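Local coordinates for tetratricopeptide repeat protein (Parabacteroides merdae ATCC 43184, PDB 4R7S), which is of unknown function but, as a tetratricopeptide repeat protein, probably serves as a scaffold for binding other proteins or peptides, at residues A[5-10]-A[28-33]; A[157-162]-A[188-193]. All coordinates share one frame; numbering follows the deposited sequence.

Interaction 1 of 2, residues A[5-10]-A[28-33]. With NO3 (nitrate ion), chain B; EDO (1,2-ethanediol), chain E.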
loop_
_atom_site.group_PDB
_atom_site.type_symbol
_atom_site.label_atom_id
_atom_site.label_comp_id
_atom_site.label_asym_id
_atom_site.label_seq_id
_atom_site.Cartn_x
_atom_site.Cartn_y
_atom_site.Cartn_z
ATOM N N GLU A 5 -34.375 -2.681 -3.441
ATOM C CA GLU A 5 -33.893 -1.346 -3.797
ATOM C C GLU A 5 -33.799 -0.423 -2.580
ATOM O O GLU A 5 -32.847 0.339 -2.500
ATOM C CB GLU A 5 -34.794 -0.696 -4.866
ATOM C CG GLU A 5 -34.600 -1.223 -6.280
ATOM C CD GLU A 5 -33.194 -1.182 -6.839
ATOM O OE1 GLU A 5 -32.474 -0.183 -6.601
ATOM O OE2 GLU A 5 -32.820 -2.150 -7.540
ATOM N N GLU A 6 -34.775 -0.477 -1.656
ATOM C CA GLU A 6 -34.775 0.385 -0.464
ATOM C C GLU A 6 -33.648 0.016 0.498
ATOM O O GLU A 6 -33.088 0.901 1.162
ATOM C CB GLU A 6 -36.113 0.339 0.268
ATOM C CG GLU A 6 -37.181 1.188 -0.393
ATOM C CD GLU A 6 -38.611 0.906 0.028
ATOM O OE1 GLU A 6 -38.867 0.736 1.246
ATOM O OE2 GLU A 6 -39.487 0.899 -0.867
ATOM N N LEU A 7 -33.326 -1.288 0.570
ATOM C CA LEU A 7 -32.244 -1.804 1.400
ATOM C C LEU A 7 -30.911 -1.352 0.819
ATOM O O LEU A 7 -30.072 -0.871 1.574
ATOM C CB LEU A 7 -32.322 -3.334 1.557
ATOM C CG LEU A 7 -33.419 -3.825 2.521
ATOM C CD1 LEU A 7 -33.784 -5.264 2.254
ATOM C CD2 LEU A 7 -33.036 -3.616 3.989
ATOM N N ILE A 8 -30.756 -1.393 -0.518
ATOM C CA ILE A 8 -29.561 -0.904 -1.194
ATOM C C ILE A 8 -29.428 0.613 -0.961
ATOM O O ILE A 8 -28.339 1.095 -0.647
ATOM C CB ILE A 8 -29.561 -1.261 -2.698
ATOM C CG1 ILE A 8 -29.488 -2.797 -2.916
ATOM C CG2 ILE A 8 -28.402 -0.554 -3.427
ATOM C CD1 ILE A 8 -29.705 -3.222 -4.417
ATOM N N GLU A 9 -30.539 1.339 -1.059
ATOM C CA GLU A 9 -30.575 2.773 -0.826
ATOM C C GLU A 9 -30.141 3.094 0.621
ATOM O O GLU A 9 -29.307 3.992 0.793
ATOM C CB GLU A 9 -31.967 3.366 -1.162
ATOM C CG GLU A 9 -32.165 4.836 -0.779
ATOM C CD GLU A 9 -31.180 5.904 -1.247
ATOM O OE1 GLU A 9 -30.247 5.592 -2.027
ATOM O OE2 GLU A 9 -31.349 7.069 -0.816
ATOM N N LYS A 10 -30.623 2.333 1.631
ATOM C CA LYS A 10 -30.195 2.544 3.024
ATOM C C LYS A 10 -28.688 2.284 3.181
ATOM O O LYS A 10 -28.015 3.032 3.912
ATOM C CB LYS A 10 -30.969 1.668 4.000
ATOM C CG LYS A 10 -32.392 2.103 4.254
ATOM C CD LYS A 10 -32.918 1.331 5.460
ATOM C CE LYS A 10 -34.393 1.511 5.713
ATOM N NZ LYS A 10 -34.829 0.744 6.915
ATOM N N LYS A 28 -26.450 -7.208 3.315
ATOM C CA LYS A 28 -26.736 -8.596 3.665
ATOM C C LYS A 28 -28.220 -8.857 3.611
ATOM O O LYS A 28 -28.637 -9.890 3.066
ATOM C CB LYS A 28 -26.191 -8.925 5.046
ATOM C CG LYS A 28 -24.730 -9.335 5.014
ATOM C CD LYS A 28 -24.215 -9.662 6.417
ATOM C CE LYS A 28 -22.720 -9.802 6.441
ATOM N NZ LYS A 28 -22.197 -9.759 7.821
ATOM N N ALA A 29 -29.029 -7.896 4.114
ATOM C CA ALA A 29 -30.483 -8.010 4.117
ATOM C C ALA A 29 -31.035 -7.972 2.687
ATOM O O ALA A 29 -31.911 -8.778 2.333
ATOM C CB ALA A 29 -31.091 -6.904 4.960
ATOM N N ALA A 30 -30.514 -7.056 1.857
ATOM C CA ALA A 30 -30.938 -6.960 0.469
ATOM C C ALA A 30 -30.731 -8.303 -0.226
ATOM O O ALA A 30 -31.679 -8.830 -0.813
ATOM C CB ALA A 30 -30.178 -5.856 -0.249
HETATM N N MSE A 31 -29.555 -8.925 -0.024
HETATM C CA MSE A 31 -29.227 -10.220 -0.629
HETATM C C MSE A 31 -30.031 -11.414 -0.089
HETATM O O MSE A 31 -30.175 -12.413 -0.799
HETATM C CB MSE A 31 -27.745 -10.477 -0.533
HETATM C CG MSE A 31 -27.016 -9.666 -1.570
HETATM SE SE MSE A 31 -25.159 -9.959 -1.548
HETATM C CE MSE A 31 -25.185 -12.024 -1.653
ATOM N N ARG A 32 -30.591 -11.312 1.118
ATOM C CA ARG A 32 -31.467 -12.368 1.629
ATOM C C ARG A 32 -32.832 -12.219 1.000
ATOM O O ARG A 32 -33.538 -13.219 0.842
ATOM C CB ARG A 32 -31.585 -12.336 3.153
ATOM C CG ARG A 32 -30.358 -12.856 3.890
ATOM C CD ARG A 32 -30.622 -13.001 5.381
ATOM N NE ARG A 32 -30.860 -11.714 6.039
ATOM C CZ ARG A 32 -29.918 -10.988 6.634
ATOM N NH1 ARG A 32 -28.658 -11.416 6.668
ATOM N NH2 ARG A 32 -30.230 -9.836 7.214
ATOM N N LYS A 33 -33.217 -10.964 0.640
ATOM C CA LYS A 33 -34.531 -10.687 0.021
ATOM C C LYS A 33 -34.562 -11.214 -1.421
ATOM O O LYS A 33 -35.530 -11.871 -1.782
ATOM C CB LYS A 33 -34.913 -9.190 0.087
ATOM C CG LYS A 33 -36.292 -8.836 -0.490
ATOM C CD LYS A 33 -37.485 -9.315 0.348
ATOM C CE LYS A 33 -38.810 -8.936 -0.288
ATOM N NZ LYS A 33 -39.981 -9.477 0.459
HETATM N N NO3 B . -39.111 -12.748 -1.120
HETATM O O1 NO3 B . -39.775 -12.621 -0.104
HETATM O O2 NO3 B . -38.787 -11.815 -1.838
HETATM O O3 NO3 B . -38.727 -13.966 -1.477
HETATM C C1 EDO E . -36.901 -2.313 2.657
HETATM O O1 EDO E . -37.800 -3.274 3.175
HETATM C C2 EDO E . -36.771 -1.101 3.620
HETATM O O2 EDO E . -35.912 -1.421 4.701
#

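Interaction 2 of 2, residues A[157-162]-A[188-193]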
loop_
_atom_site.group_PDB
_atom_site.type_symbol
_atom_site.label_atom_id
_atom_site.label_comp_id
_atom_site.label_asym_id
_atom_site.label_seq_id
_atom_site.Cartn_x
_atom_site.Cartn_y
_atom_site.Cartn_z
ATOM N N GLY A 157 20.763 -2.673 -5.536
ATOM C CA GLY A 157 22.100 -2.213 -5.174
ATOM C C GLY A 157 22.657 -1.170 -6.135
ATOM O O GLY A 157 23.843 -0.846 -6.041
ATOM N N ASN A 158 21.826 -0.623 -7.075
ATOM C CA ASN A 158 22.297 0.429 -8.002
ATOM C C ASN A 158 21.958 1.762 -7.383
ATOM O O ASN A 158 21.105 2.495 -7.884
ATOM C CB ASN A 158 21.726 0.290 -9.446
ATOM C CG ASN A 158 22.080 -1.009 -10.137
ATOM O OD1 ASN A 158 23.047 -1.711 -9.786
ATOM N ND2 ASN A 158 21.291 -1.363 -11.139
ATOM N N TYR A 159 22.636 2.043 -6.267
ATOM C CA TYR A 159 22.456 3.188 -5.390
ATOM C C TYR A 159 22.604 4.518 -6.094
ATOM O O TYR A 159 21.819 5.418 -5.817
ATOM C CB TYR A 159 23.417 3.097 -4.197
ATOM C CG TYR A 159 23.184 1.854 -3.360
ATOM C CD1 TYR A 159 21.942 1.600 -2.786
ATOM C CD2 TYR A 159 24.201 0.921 -3.156
ATOM C CE1 TYR A 159 21.705 0.440 -2.047
ATOM C CE2 TYR A 159 23.986 -0.229 -2.385
ATOM C CZ TYR A 159 22.730 -0.467 -1.838
ATOM O OH TYR A 159 22.461 -1.611 -1.117
ATOM N N ASP A 160 23.536 4.632 -7.042
ATOM C CA ASP A 160 23.760 5.868 -7.785
ATOM C C ASP A 160 22.621 6.163 -8.724
ATOM O O ASP A 160 22.280 7.340 -8.932
ATOM C CB ASP A 160 25.079 5.798 -8.568
ATOM C CG ASP A 160 26.333 5.799 -7.702
ATOM O OD1 ASP A 160 26.284 6.361 -6.565
ATOM O OD2 ASP A 160 27.380 5.287 -8.177
ATOM N N GLU A 161 22.036 5.109 -9.315
ATOM C CA GLU A 161 20.907 5.290 -10.219
ATOM C C GLU A 161 19.693 5.732 -9.380
ATOM O O GLU A 161 19.034 6.733 -9.699
ATOM C CB GLU A 161 20.642 4.009 -11.045
ATOM C CG GLU A 161 19.622 4.141 -12.179
ATOM C CD GLU A 161 19.611 5.356 -13.102
ATOM O OE1 GLU A 161 20.514 6.220 -13.002
ATOM O OE2 GLU A 161 18.656 5.457 -13.909
ATOM N N SER A 162 19.492 5.050 -8.247
ATOM C CA SER A 162 18.434 5.357 -7.323
ATOM C C SER A 162 18.538 6.814 -6.841
ATOM O O SER A 162 17.532 7.536 -6.796
ATOM C CB SER A 162 18.499 4.391 -6.146
ATOM O OG SER A 162 17.391 4.610 -5.294
ATOM N N PHE A 188 20.609 5.589 4.024
ATOM C CA PHE A 188 20.884 4.670 5.122
ATOM C C PHE A 188 21.370 3.343 4.561
ATOM O O PHE A 188 22.395 2.845 5.023
ATOM C CB PHE A 188 19.664 4.479 6.012
ATOM C CG PHE A 188 19.815 3.394 7.054
ATOM C CD1 PHE A 188 20.514 3.628 8.227
ATOM C CD2 PHE A 188 19.189 2.160 6.894
ATOM C CE1 PHE A 188 20.612 2.643 9.213
ATOM C CE2 PHE A 188 19.308 1.168 7.864
ATOM C CZ PHE A 188 20.015 1.416 9.022
HETATM N N MSE A 189 20.679 2.797 3.535
HETATM C CA MSE A 189 21.101 1.536 2.923
HETATM C C MSE A 189 22.475 1.645 2.259
HETATM O O MSE A 189 23.094 0.626 1.974
HETATM C CB MSE A 189 20.086 1.049 1.906
HETATM C CG MSE A 189 18.831 0.528 2.540
HETATM SE SE MSE A 189 17.638 -0.232 1.203
HETATM C CE MSE A 189 18.769 -1.847 0.620
HETATM N N MSE A 190 22.931 2.864 1.999
HETATM C CA MSE A 190 24.218 3.141 1.369
HETATM C C MSE A 190 25.346 3.289 2.391
HETATM O O MSE A 190 26.506 3.401 1.981
HETATM C CB MSE A 190 24.133 4.452 0.543
HETATM C CG MSE A 190 23.474 4.287 -0.789
HETATM SE SE MSE A 190 23.418 5.988 -1.722
HETATM C CE MSE A 190 25.275 5.968 -2.450
ATOM N N GLY A 191 24.992 3.373 3.684
ATOM C CA GLY A 191 25.913 3.589 4.802
ATOM C C GLY A 191 26.176 5.062 5.050
ATOM O O GLY A 191 27.034 5.415 5.861
ATOM N N LYS A 192 25.453 5.937 4.343
ATOM C CA LYS A 192 25.577 7.385 4.413
ATOM C C LYS A 192 24.603 7.947 5.459
ATOM O O LYS A 192 23.657 8.689 5.142
ATOM C CB LYS A 192 25.339 7.998 3.029
ATOM C CG LYS A 192 26.407 7.645 1.988
ATOM C CD LYS A 192 26.320 8.643 0.800
ATOM C CE LYS A 192 27.352 8.417 -0.290
ATOM N NZ LYS A 192 28.745 8.759 0.133
ATOM N N ASN A 193 24.856 7.596 6.723
ATOM C CA ASN A 193 23.999 7.957 7.843
ATOM C C ASN A 193 23.916 9.465 8.097
ATOM O O ASN A 193 22.820 9.956 8.308
ATOM C CB ASN A 193 24.444 7.227 9.098
ATOM C CG ASN A 193 24.253 5.718 9.064
ATOM O OD1 ASN A 193 23.617 5.124 8.176
ATOM N ND2 ASN A 193 24.777 5.057 10.077
HETATM O O HOH W 1 24.763 -1.895 0.535
#

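Interaction 1 of 2, residues A[5-10]-A[28-33]
Leu-7 meets Ala-29 and Ala-30 with both branches of its side chain, and no hydrogen bond crosses between 5-10 and 28-33. Its CB rests on the methyl of Ala-30, CB to CB 3.8 Å. The two methyls beyond divide the work: Leu-7 CD1 lies against the backbone of the other helix, 3.7 Å from Ala-30 N, while Leu-7 CD2 touches Ala-29 CB at 3.9 Å. With CG anti to the carbonyl carbon and beside the backbone N (chi1 -75°), the fork of the leucine turns to the facing helix, CD1 against the peptide that joins Ala-29 to Ala-30 and CD2 beside the Ala-29 methyl. Ile-8 adds a flank contact, its CG1 standing 4.1 Å from Ala-30 CB, so that this buried methyl sits against two residues of the facing helix.

Helices 2-16 and 20-33 run antiparallel, 168° between the segment directions and 8.5 Å between their axes. They form a helical hairpin of the tetratricopeptide repeat kind; here the small Ala-29 and Ala-30 let Leu-7 come up to the backbone. Ile-8 also reaches Leu-43 of helix 40-52, the helix that Met-31, a selenomethionine turned away from 5-10, packs on as well.

At the solvent side a 1,2-ethanediol, probably from the crystallisation liquor, lies beside Glu-6 and Leu-7; its O2 takes a weak hydrogen bond from Lys-10 NZ. The chain of Lys-33 starts out toward helix 2-16 but bends at chi2 (71°) and leads off, its NZ giving a hydrogen bond of 3.2 Å to O1 of a nitrate ion.

Interaction 2 of 2, residues A[157-162]-A[188-193]
Tyr-159 and Met-190 make the main apolar contact, their side chains sliding past each other in opposite directions. The selenomethionine's CG lies 3.6 Å from Tyr-159 CG and approaches the ring obliquely. Met-190 SE lies 3.8 Å from Tyr-159 CB, and the bend at chi3 (82°) brings its CE to the same atom. Met-189, also a selenomethionine, crosses the tyrosine at about a right angle, its CB 4.3 Å from Tyr-159 CE1. The side chains of Tyr-159 and Ser-162 also touch Leu-186 on helix 178-189.

The Met-aromatic contact is equally slanted: Met-190 SE stands 5.4 Å from the ring centroid of Tyr-159, 50° off the normal.

Polar contact runs through water. Tyr-159 OH is 2.8 Å from a water molecule that donates a weak hydrogen bond to Met-189 O; the two protein oxygens themselves stay 3.9 Å apart. A leucine at Tyr-159 would probably leave this water without its hydroxyl partner and Met-190 SE without its aromatic ring.

On the backbone, Gly-157 and Gly-191 each end a helix with positive phi in a Schellman motif, followed by an N-cap residue, Asn-158 or Lys-192, that starts the next helix. Such short turns between successive helices are consistent with a tetratricopeptide-repeat alpha-solenoid continuing through this part of the chain.

How the interactions relate
Interaction 1 and interaction 2 lie on opposite sides of the chain's centre, their own centres 55 Å apart and their nearest atoms about 41 Å apart, so neither touches the other. They follow in series: the first closes near the N-terminus well before the second opens. Both join successive helices of the all-helical chain, yet at different places, interaction 1 where the last turns of helix 20-33 lie against the first half of helix 2-16 and interaction 2 where the start of one helix meets the end of the next. The first is partly buried, the second a surface contact with a water bridge. The nitrate and 1,2-ethanediol beside interaction 1 mark no functional site that the structure identifies.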